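Local coordinates for protein endo-1,3-beta-glucanase, family GH16 (Zobellia galactanivorans, PDB 4BPZ) that probably cleaves internal beta-1,3-glucosidic bonds of laminarin as a calcium-binding endoglucanase of glycoside hydrolase family 16, at residues A[17-22]-A[247-252]; A[100-105]-A[187-192]; A[13-18]-A[27-32]. The protein carries 1 engineered substitution. All coordinates share one frame; numbering follows the deposited sequence. Where two conformers were deposited one is given.

Contact 1: residues A[17-22]-A[247-252]; sequences DEFEYE and FEIDYV. With CA (calcium ion), chain E.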
loop_
_atom_site.group_PDB
_atom_site.type_symbol
_atom_site.label_atom_id
_atom_site.label_comp_id
_atom_site.label_asym_id
_atom_site.label_seq_id
_atom_site.Cartn_x
_atom_site.Cartn_y
_atom_site.Cartn_z
ATOM N N ASP A 17 -8.869 -7.005 -9.651
ATOM C CA ASP A 17 -7.868 -7.420 -10.665
ATOM C C ASP A 17 -7.442 -8.822 -10.234
ATOM O O ASP A 17 -6.840 -8.975 -9.158
ATOM C CB ASP A 17 -6.704 -6.428 -10.867
ATOM C CG ASP A 17 -6.007 -6.715 -12.173
ATOM O OD1 ASP A 17 -6.140 -7.826 -12.719
ATOM O OD2 ASP A 17 -5.249 -5.748 -12.618
ATOM N N GLU A 18 -7.747 -9.846 -11.032
ATOM C CA GLU A 18 -7.307 -11.201 -10.815
ATOM C C GLU A 18 -5.913 -11.497 -11.423
ATOM O O GLU A 18 -5.366 -12.539 -11.201
ATOM C CB GLU A 18 -8.330 -12.187 -11.426
ATOM C CG GLU A 18 -9.704 -12.025 -10.771
ATOM C CD GLU A 18 -9.779 -12.378 -9.340
ATOM O OE1 GLU A 18 -9.122 -13.330 -8.814
ATOM O OE2 GLU A 18 -10.615 -11.729 -8.665
ATOM N N PHE A 19 -5.396 -10.525 -12.162
ATOM C CA PHE A 19 -4.051 -10.630 -12.713
ATOM C C PHE A 19 -3.887 -11.881 -13.622
ATOM O O PHE A 19 -2.762 -12.459 -13.601
ATOM C CB PHE A 19 -2.994 -10.558 -11.592
ATOM C CG PHE A 19 -2.995 -9.227 -10.924
ATOM C CD1 PHE A 19 -2.726 -8.058 -11.633
ATOM C CD2 PHE A 19 -3.353 -9.148 -9.587
ATOM C CE1 PHE A 19 -2.760 -6.807 -11.000
ATOM C CE2 PHE A 19 -3.433 -7.894 -8.947
ATOM C CZ PHE A 19 -3.124 -6.729 -9.647
ATOM N N GLU A 20 -4.890 -12.287 -14.373
ATOM C CA GLU A 20 -4.785 -13.481 -15.187
ATOM C C GLU A 20 -4.234 -13.156 -16.568
ATOM O O GLU A 20 -4.104 -14.129 -17.400
ATOM C CB GLU A 20 -6.164 -14.209 -15.148
ATOM C CG GLU A 20 -6.523 -14.810 -13.735
ATOM C CD GLU A 20 -5.487 -15.767 -13.007
ATOM O OE1 GLU A 20 -4.964 -16.596 -13.837
ATOM O OE2 GLU A 20 -5.214 -15.740 -11.658
ATOM N N TYR A 21 -3.874 -11.933 -16.900
ATOM C CA TYR A 21 -3.270 -11.540 -18.122
ATOM C C TYR A 21 -1.704 -11.459 -18.049
ATOM O O TYR A 21 -1.155 -11.773 -16.987
ATOM C CB TYR A 21 -3.879 -10.224 -18.546
ATOM C CG TYR A 21 -3.710 -9.152 -17.451
ATOM C CD1 TYR A 21 -2.615 -8.264 -17.406
ATOM C CD2 TYR A 21 -4.702 -8.940 -16.514
ATOM C CE1 TYR A 21 -2.492 -7.260 -16.411
ATOM C CE2 TYR A 21 -4.581 -7.977 -15.457
ATOM C CZ TYR A 21 -3.523 -7.181 -15.443
ATOM O OH TYR A 21 -3.337 -6.174 -14.440
ATOM N N GLU A 22 -1.017 -11.044 -19.128
ATOM C CA GLU A 22 0.450 -10.930 -19.208
ATOM C C GLU A 22 0.953 -9.535 -19.584
ATOM O O GLU A 22 0.445 -8.965 -20.631
ATOM C CB GLU A 22 0.962 -11.891 -20.264
ATOM C CG GLU A 22 2.489 -12.095 -20.110
ATOM C CD GLU A 22 3.008 -13.222 -21.035
ATOM O OE1 GLU A 22 2.865 -14.433 -20.779
ATOM O OE2 GLU A 22 3.588 -12.863 -21.986
ATOM N N PHE A 247 7.220 -8.852 -4.192
ATOM C CA PHE A 247 5.904 -8.848 -3.509
ATOM C C PHE A 247 4.904 -9.362 -4.535
ATOM O O PHE A 247 4.770 -8.733 -5.592
ATOM C CB PHE A 247 5.646 -7.391 -3.153
ATOM C CG PHE A 247 4.387 -7.049 -2.387
ATOM C CD1 PHE A 247 3.558 -7.987 -1.804
ATOM C CD2 PHE A 247 4.046 -5.699 -2.268
ATOM C CE1 PHE A 247 2.409 -7.584 -1.129
ATOM C CE2 PHE A 247 2.924 -5.307 -1.597
ATOM C CZ PHE A 247 2.135 -6.245 -1.009
ATOM N N GLU A 248 4.339 -10.521 -4.315
ATOM C CA GLU A 248 3.529 -11.203 -5.296
ATOM C C GLU A 248 2.074 -11.175 -4.856
ATOM O O GLU A 248 1.720 -11.636 -3.773
ATOM C CB GLU A 248 3.996 -12.648 -5.435
ATOM C CG GLU A 248 3.268 -13.332 -6.546
ATOM C CD GLU A 248 3.681 -14.765 -6.803
ATOM O OE1 GLU A 248 4.295 -15.372 -5.919
ATOM O OE2 GLU A 248 3.365 -15.286 -7.879
ATOM N N ILE A 249 1.225 -10.635 -5.728
ATOM C CA ILE A 249 -0.197 -10.423 -5.405
ATOM C C ILE A 249 -1.051 -11.230 -6.371
ATOM O O ILE A 249 -1.041 -11.034 -7.591
ATOM C CB ILE A 249 -0.504 -8.884 -5.482
ATOM C CG1 ILE A 249 0.272 -8.206 -4.374
ATOM C CG2 ILE A 249 -1.996 -8.686 -5.357
ATOM C CD1 ILE A 249 0.329 -6.776 -4.550
ATOM N N ASP A 250 -1.794 -12.182 -5.841
ATOM C CA ASP A 250 -2.690 -13.031 -6.654
ATOM C C ASP A 250 -3.906 -12.261 -7.136
ATOM O O ASP A 250 -4.340 -12.385 -8.284
ATOM C CB ASP A 250 -3.064 -14.252 -5.798
ATOM C CG ASP A 250 -3.889 -15.257 -6.566
ATOM O OD1 ASP A 250 -3.819 -15.322 -7.813
ATOM O OD2 ASP A 250 -4.624 -16.007 -5.873
ATOM N N TYR A 251 -4.501 -11.431 -6.268
ATOM C CA TYR A 251 -5.647 -10.677 -6.683
ATOM C C TYR A 251 -5.852 -9.494 -5.681
ATOM O O TYR A 251 -5.409 -9.559 -4.543
ATOM C CB TYR A 251 -6.971 -11.505 -6.697
ATOM C CG TYR A 251 -7.359 -12.225 -5.458
ATOM C CD1 TYR A 251 -7.863 -11.557 -4.337
ATOM C CD2 TYR A 251 -7.250 -13.635 -5.385
ATOM C CE1 TYR A 251 -8.313 -12.230 -3.214
ATOM C CE2 TYR A 251 -7.672 -14.317 -4.264
ATOM C CZ TYR A 251 -8.218 -13.646 -3.184
ATOM O OH TYR A 251 -8.575 -14.346 -2.085
ATOM N N VAL A 252 -6.586 -8.529 -6.202
ATOM C CA VAL A 252 -7.201 -7.433 -5.368
ATOM C C VAL A 252 -8.680 -7.507 -5.654
ATOM O O VAL A 252 -9.058 -7.487 -6.842
ATOM C CB VAL A 252 -6.640 -6.059 -5.795
ATOM C CG1 VAL A 252 -7.368 -4.928 -5.072
ATOM C CG2 VAL A 252 -5.146 -6.002 -5.536
HETATM CA CA CA E . -4.560 -14.257 -9.799
HETATM O O HOH W 1 -6.792 -14.720 -9.067
#
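Phe19 meets Ile249 and Val252 through ring atom CE2. This atom lies 3.9 Å from Ile249 CG2 and, less closely, 4.3 Å from Val252 CG2. The carbonyl oxygen of Asp250 sits at the ring edge, in plane, 3.6 Å from Phe19 CD2. Chi1 of -65° sets Phe19 CG anti to the carbonyl carbon, on the side of the backbone N. Asp17 CG covers part of one face near the rim, and Asp17 OD1 accepts the backbone N-H of Phe19, forming an Asx turn.

Val252 joins the two backbones. It makes an antiparallel hydrogen-bonded pair with Asp17: Asp17 N to Val252 O is 2.9 Å, and Val252 N to Asp17 O is 3.0 Å.

Glu18 serves both the packing and the metal site. Its side chain bends at chi2 and runs beside Tyr251, with OE1 3.5 Å from Tyr251 CB. OE1 also accepts a bond from water 1 and forms a salt bridge to Arg253. Glu18 O binds the calcium ion at 2.4 Å. Asp250 binds the same ion twice, through O and OD1. Glu20 OE2, water 1 and Gly62 O complete a six-atom shell. The Glu18 and Asp250 carbonyl oxygens lie only 3.1 Å apart because they share the metal, whose charge would offset their repulsion.

The calcium thus ties the loop after strand 13-17 to the corner at Asp250 in strand 244-255. Before the corner that strand runs between strands 63-75 and 96-103; after it, Val252 pairs with strand 13-17. Leu64 packs on Phe19, and Arg101 forms a salt bridge with Asp250 OD2.

Contact 2: residues A[100-105]-A[187-192]; sequences VRAKLP and HVYSLE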
loop_
_atom_site.group_PDB
_atom_site.type_symbol
_atom_site.label_atom_id
_atom_site.label_comp_id
_atom_site.label_asym_id
_atom_site.label_seq_id
_atom_site.Cartn_x
_atom_site.Cartn_y
_atom_site.Cartn_z
ATOM N N VAL A 100 -6.800 -8.664 -0.429
ATOM C CA VAL A 100 -5.596 -8.790 -1.261
ATOM C C VAL A 100 -4.903 -10.066 -0.843
ATOM O O VAL A 100 -4.478 -10.210 0.322
ATOM C CB VAL A 100 -4.648 -7.562 -1.096
ATOM C CG1 VAL A 100 -3.470 -7.730 -2.031
ATOM C CG2 VAL A 100 -5.364 -6.262 -1.427
ATOM N N ARG A 101 -4.764 -11.014 -1.774
ATOM C CA ARG A 101 -4.094 -12.283 -1.452
ATOM C C ARG A 101 -2.656 -12.181 -1.987
ATOM O O ARG A 101 -2.454 -11.868 -3.182
ATOM C CB ARG A 101 -4.834 -13.430 -2.158
ATOM C CG ARG A 101 -4.203 -14.791 -1.854
ATOM C CD ARG A 101 -5.143 -15.912 -2.336
ATOM N NE ARG A 101 -4.646 -17.202 -1.872
ATOM C CZ ARG A 101 -4.108 -18.121 -2.653
ATOM N NH1 ARG A 101 -3.827 -17.903 -3.932
ATOM N NH2 ARG A 101 -3.695 -19.269 -2.120
ATOM N N ALA A 102 -1.650 -12.365 -1.130
ATOM C CA ALA A 102 -0.286 -12.059 -1.500
ATOM C C ALA A 102 0.723 -12.886 -0.732
ATOM O O ALA A 102 0.451 -13.396 0.332
ATOM C CB ALA A 102 -0.002 -10.545 -1.166
ATOM N N LYS A 103 1.937 -12.914 -1.311
ATOM C CA LYS A 103 3.175 -13.391 -0.718
ATOM C C LYS A 103 4.082 -12.200 -0.585
ATOM O O LYS A 103 4.227 -11.406 -1.525
ATOM C CB LYS A 103 3.853 -14.457 -1.578
ATOM C CG LYS A 103 3.182 -15.820 -1.474
ATOM C CD LYS A 103 3.881 -16.829 -2.405
ATOM C CE LYS A 103 3.129 -18.097 -2.430
ATOM N NZ LYS A 103 3.938 -19.102 -3.250
ATOM N N LEU A 104 4.705 -12.040 0.593
ATOM C CA LEU A 104 5.496 -10.852 0.924
ATOM C C LEU A 104 6.982 -11.050 0.619
ATOM O O LEU A 104 7.463 -12.211 0.668
ATOM C CB LEU A 104 5.274 -10.424 2.399
ATOM C CG LEU A 104 3.825 -10.262 2.784
ATOM C CD1 LEU A 104 3.745 -9.758 4.207
ATOM C CD2 LEU A 104 3.028 -9.388 1.860
ATOM N N PRO A 105 7.755 -9.994 0.438
ATOM C CA PRO A 105 9.211 -10.168 0.295
ATOM C C PRO A 105 9.794 -10.782 1.561
ATOM O O PRO A 105 9.415 -10.430 2.690
ATOM C CB PRO A 105 9.700 -8.717 0.075
ATOM C CG PRO A 105 8.487 -7.930 -0.270
ATOM C CD PRO A 105 7.277 -8.627 0.207
ATOM N N HIS A 187 -1.298 -15.347 1.962
ATOM C CA HIS A 187 -2.258 -15.001 2.973
ATOM C C HIS A 187 -3.185 -13.972 2.397
ATOM O O HIS A 187 -2.859 -13.301 1.391
ATOM C CB HIS A 187 -1.590 -14.400 4.198
ATOM C CG HIS A 187 -0.649 -15.362 4.920
ATOM N ND1 HIS A 187 0.566 -15.750 4.449
ATOM C CD2 HIS A 187 -0.812 -15.959 6.148
ATOM C CE1 HIS A 187 1.155 -16.600 5.333
ATOM N NE2 HIS A 187 0.344 -16.700 6.401
ATOM N N VAL A 188 -4.381 -13.791 3.032
ATOM C CA VAL A 188 -5.308 -12.743 2.599
ATOM C C VAL A 188 -5.254 -11.618 3.612
ATOM O O VAL A 188 -5.595 -11.785 4.788
ATOM C CB VAL A 188 -6.739 -13.302 2.430
ATOM C CG1 VAL A 188 -7.663 -12.185 2.026
ATOM C CG2 VAL A 188 -6.756 -14.396 1.402
ATOM N N TYR A 189 -4.932 -10.420 3.153
ATOM C CA TYR A 189 -4.879 -9.200 3.945
ATOM C C TYR A 189 -6.135 -8.431 3.615
ATOM O O TYR A 189 -6.425 -8.216 2.416
ATOM C CB TYR A 189 -3.660 -8.422 3.500
ATOM C CG TYR A 189 -2.352 -9.227 3.705
ATOM C CD1 TYR A 189 -1.728 -9.281 4.961
ATOM C CD2 TYR A 189 -1.864 -10.023 2.664
ATOM C CE1 TYR A 189 -0.594 -10.052 5.141
ATOM C CE2 TYR A 189 -0.729 -10.852 2.910
ATOM C CZ TYR A 189 -0.115 -10.858 4.117
ATOM O OH TYR A 189 1.005 -11.608 4.389
ATOM N N SER A 190 -6.951 -8.080 4.598
ATOM C CA SER A 190 -8.241 -7.455 4.269
ATOM C C SER A 190 -8.583 -6.317 5.195
ATOM O O SER A 190 -8.137 -6.202 6.331
ATOM C CB SER A 190 -9.359 -8.502 4.210
ATOM O OG SER A 190 -9.636 -9.041 5.450
ATOM N N LEU A 191 -9.498 -5.496 4.665
ATOM C CA LEU A 191 -10.102 -4.375 5.365
ATOM C C LEU A 191 -11.586 -4.478 5.268
ATOM O O LEU A 191 -12.087 -4.697 4.133
ATOM C CB LEU A 191 -9.625 -3.050 4.712
ATOM C CG LEU A 191 -10.382 -1.773 5.096
ATOM C CD1 LEU A 191 -10.185 -1.414 6.583
ATOM C CD2 LEU A 191 -9.967 -0.630 4.184
ATOM N N GLU A 192 -12.332 -4.279 6.343
ATOM C CA GLU A 192 -13.794 -4.070 6.269
ATOM C C GLU A 192 -14.021 -2.668 6.851
ATOM O O GLU A 192 -13.741 -2.405 8.015
ATOM C CB GLU A 192 -14.496 -5.115 7.136
ATOM C CG GLU A 192 -14.342 -6.484 6.569
ATOM C CD GLU A 192 -14.744 -7.604 7.451
ATOM O OE1 GLU A 192 -15.468 -7.358 8.466
ATOM O OE2 GLU A 192 -14.344 -8.751 7.165
HETATM O O HOH W 2 1.717 -13.633 2.727
#
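Val100 and Tyr189 form an antiparallel hydrogen-bonded pair, with N to O distances of 2.9 Å from Val100 N to Tyr189 O and from Tyr189 N to Val100 O. Ala102 and His187 repeat the pattern. Ala102 N reaches His187 O at 2.9 Å, and the return bond from His187 N to Ala102 O is 3.1 Å. Arg101 and Val188 are the non-hydrogen-bonded pair between them. There the CA of Arg101 makes a C-H...O contact with His187 O.

Water 2 adds a polar link at the end of this pairing. It donates to Ala102 O at 2.7 Å and also bonds to Tyr189 OH and to His187 ND1. The water lies at the edge of the Tyr189 ring, in its plane, as does Ala102 O.

Tyr189 contributes the most surface to the packing. Chi1 of -60° sets CG anti to the carbonyl carbon, and the ring extends past Val100 to Ala102. Ring atom CE2 lies 4.2 Å from Ala102 CB. Beyond it, Leu104 reaches tip to tip toward Tyr189, bringing CD1 to 3.3 Å from the hydroxyl oxygen OH. Val100, Ala102, His187 and Tyr189 point to one face of the sheet. Arg101 and Val188 point to the other, where Arg101 CG and Val188 CG2 touch at 4.2 Å. The extended Arg101 chain leads on toward Asp250 at the calcium site.

The chemistry is mixed: backbone bonds fix the strand register, the buried Tyr189 has its hydroxyl served by a water, and the charged side chain on the Arg101 face probably links this strand pair to the metal site.

Contact 3: residues A[13-18]-A[27-32]; sequences LVFSDE and PEKWHY. With CA (calcium ion), chain E.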
loop_
_atom_site.group_PDB
_atom_site.type_symbol
_atom_site.label_atom_id
_atom_site.label_comp_id
_atom_site.label_asym_id
_atom_site.label_seq_id
_atom_site.Cartn_x
_atom_site.Cartn_y
_atom_site.Cartn_z
ATOM N N LEU A 13 -19.352 -6.940 -5.766
ATOM C CA LEU A 13 -18.041 -6.688 -6.290
ATOM C C LEU A 13 -18.020 -5.394 -7.081
ATOM O O LEU A 13 -18.794 -5.259 -8.032
ATOM C CB LEU A 13 -17.572 -7.879 -7.136
ATOM C CG LEU A 13 -16.054 -7.761 -7.606
ATOM C CD1 LEU A 13 -15.085 -7.964 -6.478
ATOM C CD2 LEU A 13 -15.875 -8.880 -8.635
ATOM N N VAL A 14 -17.162 -4.444 -6.732
ATOM C CA VAL A 14 -17.055 -3.133 -7.423
ATOM C C VAL A 14 -15.777 -2.893 -8.120
ATOM O O VAL A 14 -15.712 -2.025 -9.019
ATOM C CB VAL A 14 -17.424 -1.940 -6.480
ATOM C CG1 VAL A 14 -18.913 -2.098 -6.037
ATOM C CG2 VAL A 14 -16.504 -1.898 -5.257
ATOM N N PHE A 15 -14.714 -3.612 -7.762
ATOM C CA PHE A 15 -13.432 -3.445 -8.430
ATOM C C PHE A 15 -12.654 -4.715 -8.182
ATOM O O PHE A 15 -12.653 -5.221 -7.067
ATOM C CB PHE A 15 -12.638 -2.267 -7.812
ATOM C CG PHE A 15 -11.223 -2.123 -8.333
ATOM C CD1 PHE A 15 -10.918 -1.383 -9.481
ATOM C CD2 PHE A 15 -10.198 -2.725 -7.661
ATOM C CE1 PHE A 15 -9.589 -1.253 -9.954
ATOM C CE2 PHE A 15 -8.854 -2.584 -8.107
ATOM C CZ PHE A 15 -8.515 -1.787 -9.232
ATOM N N SER A 16 -11.906 -5.169 -9.221
ATOM C CA SER A 16 -10.992 -6.289 -8.949
ATOM C C SER A 16 -9.943 -6.357 -10.006
ATOM O O SER A 16 -10.135 -5.883 -11.149
ATOM C CB SER A 16 -11.714 -7.625 -8.871
ATOM O OG SER A 16 -12.294 -7.941 -10.102
ATOM N N ASP A 17 -8.869 -7.005 -9.651
ATOM C CA ASP A 17 -7.868 -7.420 -10.665
ATOM C C ASP A 17 -7.442 -8.822 -10.234
ATOM O O ASP A 17 -6.840 -8.975 -9.158
ATOM C CB ASP A 17 -6.704 -6.428 -10.867
ATOM C CG ASP A 17 -6.007 -6.715 -12.173
ATOM O OD1 ASP A 17 -6.140 -7.826 -12.719
ATOM O OD2 ASP A 17 -5.249 -5.748 -12.618
ATOM N N GLU A 18 -7.747 -9.846 -11.032
ATOM C CA GLU A 18 -7.307 -11.201 -10.815
ATOM C C GLU A 18 -5.913 -11.497 -11.423
ATOM O O GLU A 18 -5.366 -12.539 -11.201
ATOM C CB GLU A 18 -8.330 -12.187 -11.426
ATOM C CG GLU A 18 -9.704 -12.025 -10.771
ATOM C CD GLU A 18 -9.779 -12.378 -9.340
ATOM O OE1 GLU A 18 -9.122 -13.330 -8.814
ATOM O OE2 GLU A 18 -10.615 -11.729 -8.665
ATOM N N PRO A 27 -3.685 -0.723 -17.412
ATOM C CA PRO A 27 -3.721 0.751 -17.263
ATOM C C PRO A 27 -5.071 1.331 -16.987
ATOM O O PRO A 27 -5.212 2.476 -16.600
ATOM C CB PRO A 27 -3.128 1.227 -18.565
ATOM C CG PRO A 27 -3.615 0.177 -19.563
ATOM C CD PRO A 27 -3.315 -1.147 -18.769
ATOM N N GLU A 28 -6.146 0.576 -17.206
ATOM C CA GLU A 28 -7.461 1.038 -16.779
ATOM C C GLU A 28 -7.701 0.919 -15.298
ATOM O O GLU A 28 -8.607 1.575 -14.762
ATOM C CB GLU A 28 -8.578 0.245 -17.496
ATOM C CG GLU A 28 -8.724 0.496 -19.006
ATOM C CD GLU A 28 -9.828 -0.361 -19.727
ATOM O OE1 GLU A 28 -10.638 -1.101 -19.080
ATOM O OE2 GLU A 28 -9.901 -0.297 -20.993
ATOM N N LYS A 29 -6.863 0.150 -14.620
ATOM C CA LYS A 29 -7.035 -0.162 -13.181
ATOM C C LYS A 29 -5.938 0.507 -12.322
ATOM O O LYS A 29 -6.205 0.746 -11.169
ATOM C CB LYS A 29 -6.994 -1.688 -12.947
ATOM C CG LYS A 29 -8.141 -2.465 -13.601
ATOM C CD LYS A 29 -8.201 -3.953 -13.194
ATOM C CE LYS A 29 -9.244 -4.676 -13.960
ATOM N NZ LYS A 29 -10.618 -4.256 -13.593
ATOM N N TRP A 30 -4.727 0.641 -12.881
ATOM C CA TRP A 30 -3.581 0.975 -12.033
ATOM C C TRP A 30 -2.854 2.149 -12.587
ATOM O O TRP A 30 -2.550 2.200 -13.809
ATOM C CB TRP A 30 -2.646 -0.275 -11.979
ATOM C CG TRP A 30 -3.296 -1.462 -11.385
ATOM C CD1 TRP A 30 -3.692 -2.554 -12.071
ATOM C CD2 TRP A 30 -3.732 -1.632 -10.020
ATOM N NE1 TRP A 30 -4.337 -3.441 -11.282
ATOM C CE2 TRP A 30 -4.388 -2.877 -9.997
ATOM C CE3 TRP A 30 -3.662 -0.853 -8.850
ATOM C CZ2 TRP A 30 -4.967 -3.398 -8.837
ATOM C CZ3 TRP A 30 -4.270 -1.386 -7.694
ATOM C CH2 TRP A 30 -4.879 -2.598 -7.673
ATOM N N HIS A 31 -2.494 3.084 -11.716
ATOM C CA HIS A 31 -1.680 4.274 -12.024
ATOM C C HIS A 31 -0.309 4.118 -11.340
ATOM O O HIS A 31 -0.241 3.734 -10.182
ATOM C CB HIS A 31 -2.415 5.477 -11.400
ATOM C CG HIS A 31 -1.642 6.765 -11.481
ATOM N ND1 HIS A 31 -1.484 7.465 -12.623
ATOM C CD2 HIS A 31 -0.949 7.439 -10.500
ATOM C CE1 HIS A 31 -0.741 8.545 -12.380
ATOM N NE2 HIS A 31 -0.441 8.566 -11.078
ATOM N N TYR A 32 0.731 4.440 -12.044
ATOM C CA TYR A 32 2.085 4.440 -11.455
ATOM C C TYR A 32 2.444 5.780 -10.901
ATOM O O TYR A 32 2.250 6.814 -11.562
ATOM C CB TYR A 32 3.096 4.101 -12.484
ATOM C CG TYR A 32 3.119 2.665 -12.917
ATOM C CD1 TYR A 32 2.336 2.192 -13.923
ATOM C CD2 TYR A 32 3.939 1.767 -12.188
ATOM C CE1 TYR A 32 2.467 0.789 -14.322
ATOM C CE2 TYR A 32 4.021 0.461 -12.498
ATOM C CZ TYR A 32 3.423 0.003 -13.595
ATOM O OH TYR A 32 3.523 -1.348 -13.971
HETATM CA CA CA E . -4.560 -14.257 -9.799
HETATM O O HOH W 1 -6.792 -14.720 -9.067
#
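Asp17 and Lys29 bring the two backbones nearest, yet their CA atoms are 7.7 Å apart, and the segments meet through side chains instead of strand pairing. Asp17 and Trp30 make the main polar link. Trp30 NE1 donates to Asp17 OD2 at 2.8 Å, with an N-H...O angle of 161°. The oxygen receives it on its anti lone pair and lies almost in the plane of the indole. The carboxylate and the ring are nearly coplanar. The syn lone pair of the same oxygen is taken by Tyr21 OH, so OD2 is gripped by two donors and the group is held against rotation.

Phe15 approaches the indole differently. Its edge faces the six-membered ring of Trp30 in an offset edge-to-face stack, with centroids 5.6 Å apart and planes at 82°. Phe15 CZ stands over the rim of that face, 3.9 Å from Trp30 CZ2.

Phe15 belongs to strand 13-17, which pairs antiparallel with strand 244-255 in the beta-sandwich of family 16. There Val14 and Phe15 both face Ile254 of strand 244-255, a classic beta bulge. Strand 30-32 pairs with strand 82-93 instead.

The start of the Lys29 chain packs against both rings. Its CB covers the rim of the Trp30 face that Phe15 also meets, and stands 4.0 Å from Phe15 CE1. Farther out, CD passes 3.5 Å from Asp17 OD2. The chain bends at chi4. In the conformer given, NZ donates to Ser16 O at 3.0 Å; a second conformer makes this bond doubtful. In the same conformer the ammonium does not touch the Asp17 carboxylate, although their opposite charges may attract at this range.

Overall arrangement
From the N terminus, strand 13-17 opens contacts 1 and 3, which share Asp17 and Glu18. Contact 3 closes first, across a short loop to segment 27-32 and the start of strand 30-32. Contact 1 closes last, when strand 244-255 returns near the C terminus, and so spans most of the chain. Contact 2 lies wholly within that span, joining strands 96-103 and 187-193 after contact 3 has closed. Strand 244-255 unites the set: strands 13-17 and 96-103 both pair with it. Contacts 1 and 2 touch where Glu248 meets Lys103, contacts 1 and 3 through Val252 packing on Phe15 and Trp30. Contacts 2 and 3 do not touch.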